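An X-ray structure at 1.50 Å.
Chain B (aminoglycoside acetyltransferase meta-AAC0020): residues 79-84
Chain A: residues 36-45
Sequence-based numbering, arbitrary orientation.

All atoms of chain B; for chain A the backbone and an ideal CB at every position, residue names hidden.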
ATOM      1  N   GLN B  79      11.357   1.182  -1.819  1.00 13.63           N
ATOM      2  CA  GLN B  79      11.715  -0.033  -1.088  1.00 12.67           C
ATOM      3  C   GLN B  79      13.015   0.035  -0.312  1.00 13.76           C
ATOM      4  O   GLN B  79      13.917   0.811  -0.643  1.00 15.22           O
ATOM      5  CB  GLN B  79      11.853  -1.222  -2.040  1.00 15.14           C
ATOM      6  CG  GLN B  79      10.590  -1.579  -2.800  1.00 17.67           C
ATOM      7  CD  GLN B  79      10.755  -2.910  -3.487  1.00 18.61           C
ATOM      8  OE1 GLN B  79      10.560  -3.962  -2.877  1.00 21.73           O
ATOM      9  NE2 GLN B  79      11.159  -2.878  -4.762  1.00 18.45           N
ATOM     10  N   TYR B  80      13.116  -0.800   0.719  1.00 14.54           N
ATOM     11  CA  TYR B  80      14.393  -1.025   1.385  1.00 15.31           C
ATOM     12  C   TYR B  80      15.038  -2.342   0.934  1.00 15.86           C
ATOM     13  O   TYR B  80      16.159  -2.626   1.317  1.00 18.59           O
ATOM     14  CB  TYR B  80      14.233  -0.991   2.922  1.00 15.84           C
ATOM     15  CG  TYR B  80      12.997  -1.700   3.417  1.00 15.34           C
ATOM     16  CD1 TYR B  80      13.013  -3.061   3.708  1.00 15.85           C
ATOM     17  CD2 TYR B  80      11.797  -0.996   3.582  1.00 14.69           C
ATOM     18  CE1 TYR B  80      11.869  -3.704   4.150  1.00 15.78           C
ATOM     19  CE2 TYR B  80      10.652  -1.634   4.008  1.00 15.77           C
ATOM     20  CZ  TYR B  80      10.696  -2.982   4.301  1.00 16.53           C
ATOM     21  OH  TYR B  80       9.546  -3.607   4.732  1.00 15.31           O
ATOM     22  N   TYR B  81      14.334  -3.140   0.126  1.00 15.47           N
ATOM     23  CA  TYR B  81      14.923  -4.360  -0.433  1.00 17.68           C
ATOM     24  C   TYR B  81      15.597  -4.134  -1.794  1.00 20.49           C
ATOM     25  O   TYR B  81      16.347  -4.994  -2.258  1.00 22.39           O
ATOM     26  CB  TYR B  81      13.851  -5.443  -0.597  1.00 18.82           C
ATOM     27  CG  TYR B  81      13.258  -5.981   0.695  1.00 16.10           C
ATOM     28  CD1 TYR B  81      14.065  -6.363   1.753  1.00 17.31           C
ATOM     29  CD2 TYR B  81      11.883  -6.080   0.838  1.00 16.62           C
ATOM     30  CE1 TYR B  81      13.511  -6.853   2.933  1.00 17.88           C
ATOM     31  CE2 TYR B  81      11.315  -6.576   2.007  1.00 16.01           C
ATOM     32  CZ  TYR B  81      12.132  -6.964   3.037  1.00 17.27           C
ATOM     33  OH  TYR B  81      11.590  -7.454   4.216  1.00 18.21           O
ATOM     34  N   SER B  82      15.317  -2.998  -2.427  1.00 17.81           N
ATOM     35  CA  SER B  82      15.829  -2.685  -3.764  1.00 18.54           C
ATOM     36  C   SER B  82      15.798  -1.181  -3.963  1.00 20.45           C
ATOM     37  O   SER B  82      14.971  -0.498  -3.351  1.00 18.06           O
ATOM     38  CB  SER B  82      14.965  -3.365  -4.831  1.00 21.10           C
ATOM     39  OG  SER B  82      15.280  -2.886  -6.129  1.00 21.48           O
ATOM     40  N   GLU B  83      16.639  -0.650  -4.844  1.00 21.69           N
ATOM     41  CA  GLU B  83      16.508   0.758  -5.221  1.00 24.89           C
ATOM     42  C   GLU B  83      15.403   1.006  -6.236  1.00 23.95           C
ATOM     43  O   GLU B  83      15.064   2.152  -6.523  1.00 26.47           O
ATOM     44  CB  GLU B  83      17.819   1.292  -5.798  1.00 32.33           C
ATOM     45  CG  GLU B  83      18.896   1.511  -4.777  1.00 41.49           C
ATOM     46  CD  GLU B  83      19.880   2.589  -5.198  1.00 51.64           C
ATOM     47  OE1 GLU B  83      19.502   3.480  -5.988  1.00 55.41           O
ATOM     48  OE2 GLU B  83      21.037   2.539  -4.739  1.00 57.38           O
ATOM     49  N   LYS B  84      14.865  -0.057  -6.821  1.00 20.66           N
ATOM     50  CA  LYS B  84      13.741   0.081  -7.735  1.00 18.35           C
ATOM     51  C   LYS B  84      12.426   0.059  -6.962  1.00 18.15           C
ATOM     52  O   LYS B  84      12.172  -0.877  -6.225  1.00 18.96           O
ATOM     53  CB  LYS B  84      13.754  -1.050  -8.771  1.00 20.50           C
ATOM     54  CG  LYS B  84      15.029  -1.130  -9.612  1.00 25.99           C
ATOM     55  CD  LYS B  84      14.961  -2.292 -10.576  1.00 33.27           C
ATOM     56  CE  LYS B  84      15.965  -2.124 -11.706  1.00 42.19           C
ATOM     57  NZ  LYS B  84      17.353  -1.948 -11.199  1.00 51.03           N
TER
ATOM     58  N   UNK A  36      14.093 -15.437   5.590  1.00 21.36           N
ATOM     59  CA  UNK A  36      14.965 -16.362   4.860  1.00 23.75           C
ATOM     60  C   UNK A  36      15.112 -15.942   3.396  1.00 20.67           C
ATOM     61  O   UNK A  36      15.007 -16.756   2.482  1.00 22.65           O
ATOM     62  CB  UNK A  36      14.416 -17.788   4.944  1.00 23.75           C
ATOM     63  N   UNK A  37      15.377 -14.658   3.184  1.00 19.72           N
ATOM     64  CA  UNK A  37      15.587 -14.128   1.845  1.00 19.75           C
ATOM     65  C   UNK A  37      16.876 -14.663   1.230  1.00 20.40           C
ATOM     66  O   UNK A  37      17.924 -14.697   1.883  1.00 22.94           O
ATOM     67  CB  UNK A  37      15.617 -12.599   1.881  1.00 19.75           C
ATOM     68  N   UNK A  38      16.796 -15.093  -0.029  1.00 21.55           N
ATOM     69  CA  UNK A  38      17.928 -15.741  -0.674  1.00 24.43           C
ATOM     70  C   UNK A  38      18.770 -14.779  -1.501  1.00 21.35           C
ATOM     71  O   UNK A  38      18.228 -13.954  -2.231  1.00 21.74           O
ATOM     72  CB  UNK A  38      17.432 -16.882  -1.564  1.00 24.43           C
ATOM     73  N   UNK A  39      20.093 -14.894  -1.377  1.00 22.58           N
ATOM     74  CA  UNK A  39      21.027 -14.102  -2.179  1.00 23.29           C
ATOM     75  C   UNK A  39      20.674 -12.611  -2.199  1.00 22.54           C
ATOM     76  O   UNK A  39      20.673 -11.965  -3.248  1.00 23.21           O
ATOM     77  CB  UNK A  39      21.061 -14.639  -3.611  1.00 23.29           C
ATOM     78  N   UNK A  40      20.385 -12.092  -1.017  1.00 21.00           N
ATOM     79  CA  UNK A  40      20.010 -10.696  -0.840  1.00 19.88           C
ATOM     80  C   UNK A  40      21.226  -9.783  -0.857  1.00 21.21           C
ATOM     81  O   UNK A  40      22.249 -10.096  -0.240  1.00 24.19           O
ATOM     82  CB  UNK A  40      19.241 -10.517   0.470  1.00 19.88           C
ATOM     83  N   UNK A  41      21.125  -8.669  -1.586  1.00 22.00           N
ATOM     84  CA  UNK A  41      22.135  -7.608  -1.522  1.00 23.87           C
ATOM     85  C   UNK A  41      21.457  -6.344  -1.041  1.00 23.37           C
ATOM     86  O   UNK A  41      20.601  -5.801  -1.744  1.00 23.54           O
ATOM     87  CB  UNK A  41      22.809  -7.386  -2.877  1.00 23.87           C
ATOM     88  N   UNK A  42      21.829  -5.882   0.147  1.00 22.00           N
ATOM     89  CA  UNK A  42      21.181  -4.704   0.735  1.00 21.81           C
ATOM     90  C   UNK A  42      21.459  -3.474  -0.138  1.00 22.15           C
ATOM     91  O   UNK A  42      22.555  -3.316  -0.666  1.00 24.36           O
ATOM     92  CB  UNK A  42      21.673  -4.471   2.165  1.00 21.81           C
ATOM     93  N   UNK A  43      20.446  -2.608  -0.321  1.00 21.40           N
ATOM     94  CA  UNK A  43      20.690  -1.348  -1.031  1.00 22.10           C
ATOM     95  C   UNK A  43      21.748  -0.492  -0.351  1.00 23.41           C
ATOM     96  O   UNK A  43      21.972  -0.640   0.852  1.00 23.95           O
ATOM     97  CB  UNK A  43      19.389  -0.552  -1.148  1.00 22.10           C
ATOM     98  N   UNK A  44      22.376   0.401  -1.102  1.00 26.07           N
ATOM     99  CA  UNK A  44      23.397   1.251  -0.498  1.00 29.90           C
ATOM    100  C   UNK A  44      22.778   2.171   0.562  1.00 25.95           C
ATOM    101  O   UNK A  44      21.555   2.420   0.582  1.00 22.12           O
ATOM    102  CB  UNK A  44      24.105   2.078  -1.573  1.00 29.90           C
ATOM    103  N   UNK A  45      23.617   2.637   1.474  1.00 26.16           N
ATOM    104  CA  UNK A  45      23.117   3.349   2.646  1.00 25.66           C
ATOM    105  C   UNK A  45      22.483   4.677   2.274  1.00 25.54           C
ATOM    106  O   UNK A  45      21.579   5.147   2.964  1.00 22.59           O
ATOM    107  CB  UNK A  45      24.250   3.579   3.648  1.00 25.66           C
TER

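Position 36 lies beyond the reach of chain B, and its positive phi (55°) favours glycine, asparagine or another residue that tolerates a left-handed backbone. The residue is Glu36(A), the first to leave helical geometry in a Schellman motif.

At position 37 the CA-to-CB bond points toward chain B, but nothing lies within 5.5 Å of the ideal CB. The nearest feature in that direction is the ring of Tyr81(B), so a long, apolar, flexible side chain would suit, methionine or leucine among the candidates. Met37(A) extends with chi1 m and chi2 t, then turns at chi3 (p) to set CE over one face of the ring, 3.9 Å from the centroid of Tyr81(B), in a CH-pi contact.

Positions 38 and 39 are out of reach, and chain B places no demand on them. Position 39 has positive phi (48°), which suits glycine, asparagine or aspartate. The residues are Lys38(A) and Asn39(A).

Position 40 also points toward chain B across a gap, with the Tyr81(B) ring edge and backbone ahead. A large apolar group, aromatic or aliphatic, could bridge it. Phe40(A), with chi1 t, brings CE1 to 3.8 Å from CD1 of Tyr81(B); the two ring planes are inclined at 84°. The same CE1 lies 3.5 Å from O of Tyr81(B), which sits near the plane of the phenylalanine ring.

At position 41 CB points sideways, so many small or polar residues would fit. The residue is Ser41(A), and its backbone matters more here: water 1 donates to O of Ser41(A) (3.2 Å) and to O of Tyr81(B) (2.6 Å), joining two carbonyls that cannot bond directly.

Position 42 points away and is little constrained; it is Ile42(A).

Position 43 faces chain B at close range, its ideal CB 4.2 Å from CG of Glu83(B). A compact apolar residue such as alanine, valine or proline is expected, and phi of -59° permits proline. Pro43(A) packs its ring on the backbone, with CG 3.6 Å from N of Ser82(B) and CD 3.2 Å from O of Tyr80(B).

At position 44 the ideal CB is 4.4 Å from OE2 of Glu83(B), so a donor or a basic group would seem natural. Asp44(A) instead caps the following helix, leaving its OD2 2.7 Å from OE2 of Glu83(B), two acceptors of like charge. Water 3 links OE2 of Glu83(B) (2.6 Å) to N of Asp44(A) (2.9 Å).

Position 45 is out of reach and helical; it is Ser45(A).

Chain A, residues 36-45: EMKNFSIPDS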
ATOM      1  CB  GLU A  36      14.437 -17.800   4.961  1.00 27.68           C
ATOM      2  CG  GLU A  36      14.358 -18.326   6.392  1.00 33.92           C
ATOM      3  CD  GLU A  36      13.702 -19.695   6.474  1.00 40.21           C
ATOM      4  OE1 GLU A  36      14.316 -20.615   7.052  1.00 46.34           O
ATOM      5  OE2 GLU A  36      12.572 -19.850   5.962  1.00 41.18           O
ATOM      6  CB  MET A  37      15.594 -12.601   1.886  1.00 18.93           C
ATOM      7  CG  MET A  37      14.286 -12.014   2.420  1.00 17.45           C
ATOM      8  SD  MET A  37      14.331 -10.213   2.509  1.00 18.12           S
ATOM      9  CE  MET A  37      14.500  -9.781   0.785  1.00 18.82           C
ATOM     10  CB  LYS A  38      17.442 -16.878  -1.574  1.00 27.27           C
ATOM     11  CG  LYS A  38      16.506 -17.866  -0.908  1.00 32.30           C
ATOM     12  CD  LYS A  38      17.175 -18.580   0.238  1.00 38.42           C
ATOM     13  CE  LYS A  38      16.268 -19.668   0.793  1.00 48.27           C
ATOM     14  NZ  LYS A  38      16.931 -20.412   1.898  1.00 54.78           N
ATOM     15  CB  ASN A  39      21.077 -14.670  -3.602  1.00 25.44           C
ATOM     16  CG  ASN A  39      21.192 -16.178  -3.618  1.00 26.65           C
ATOM     17  OD1 ASN A  39      20.382 -16.872  -4.237  1.00 26.93           O
ATOM     18  ND2 ASN A  39      22.204 -16.698  -2.938  1.00 26.78           N
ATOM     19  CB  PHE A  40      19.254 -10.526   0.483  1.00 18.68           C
ATOM     20  CG  PHE A  40      18.828  -9.099   0.785  1.00 18.69           C
ATOM     21  CD1 PHE A  40      17.920  -8.435  -0.029  1.00 18.91           C
ATOM     22  CD2 PHE A  40      19.297  -8.454   1.917  1.00 19.18           C
ATOM     23  CE1 PHE A  40      17.521  -7.126   0.263  1.00 17.87           C
ATOM     24  CE2 PHE A  40      18.892  -7.156   2.217  1.00 20.00           C
ATOM     25  CZ  PHE A  40      18.005  -6.498   1.387  1.00 19.13           C
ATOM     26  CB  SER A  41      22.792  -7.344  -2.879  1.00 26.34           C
ATOM     27  OG  SER A  41      23.504  -8.481  -3.346  1.00 28.83           O
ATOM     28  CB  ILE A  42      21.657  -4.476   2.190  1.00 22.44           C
ATOM     29  CG1 ILE A  42      20.679  -3.573   2.945  1.00 22.40           C
ATOM     30  CG2 ILE A  42      23.070  -3.887   2.244  1.00 23.95           C
ATOM     31  CD1 ILE A  42      20.918  -3.521   4.441  1.00 23.01           C
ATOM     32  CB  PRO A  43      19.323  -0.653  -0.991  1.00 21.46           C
ATOM     33  CG  PRO A  43      18.354  -1.790  -0.951  1.00 21.34           C
ATOM     34  CD  PRO A  43      19.011  -2.836  -0.091  1.00 20.96           C
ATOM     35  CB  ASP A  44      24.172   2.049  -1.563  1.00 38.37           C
ATOM     36  CG  ASP A  44      23.284   2.934  -2.431  1.00 44.25           C
ATOM     37  OD1 ASP A  44      22.392   3.628  -1.902  1.00 47.90           O
ATOM     38  OD2 ASP A  44      23.511   2.962  -3.662  1.00 49.29           O
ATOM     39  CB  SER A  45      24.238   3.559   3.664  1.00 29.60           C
ATOM     40  OG  SER A  45      24.589   2.321   4.262  1.00 31.55           O
TER
HETATM   41  O   HOH W   1      18.176  -6.006  -3.863  0.41 22.11           O
HETATM   42  O   HOH W   2      19.361  -4.279  -3.771  1.00 56.37           O
HETATM   43  O   HOH W   3      21.571   0.215  -3.833  1.00 33.35           O
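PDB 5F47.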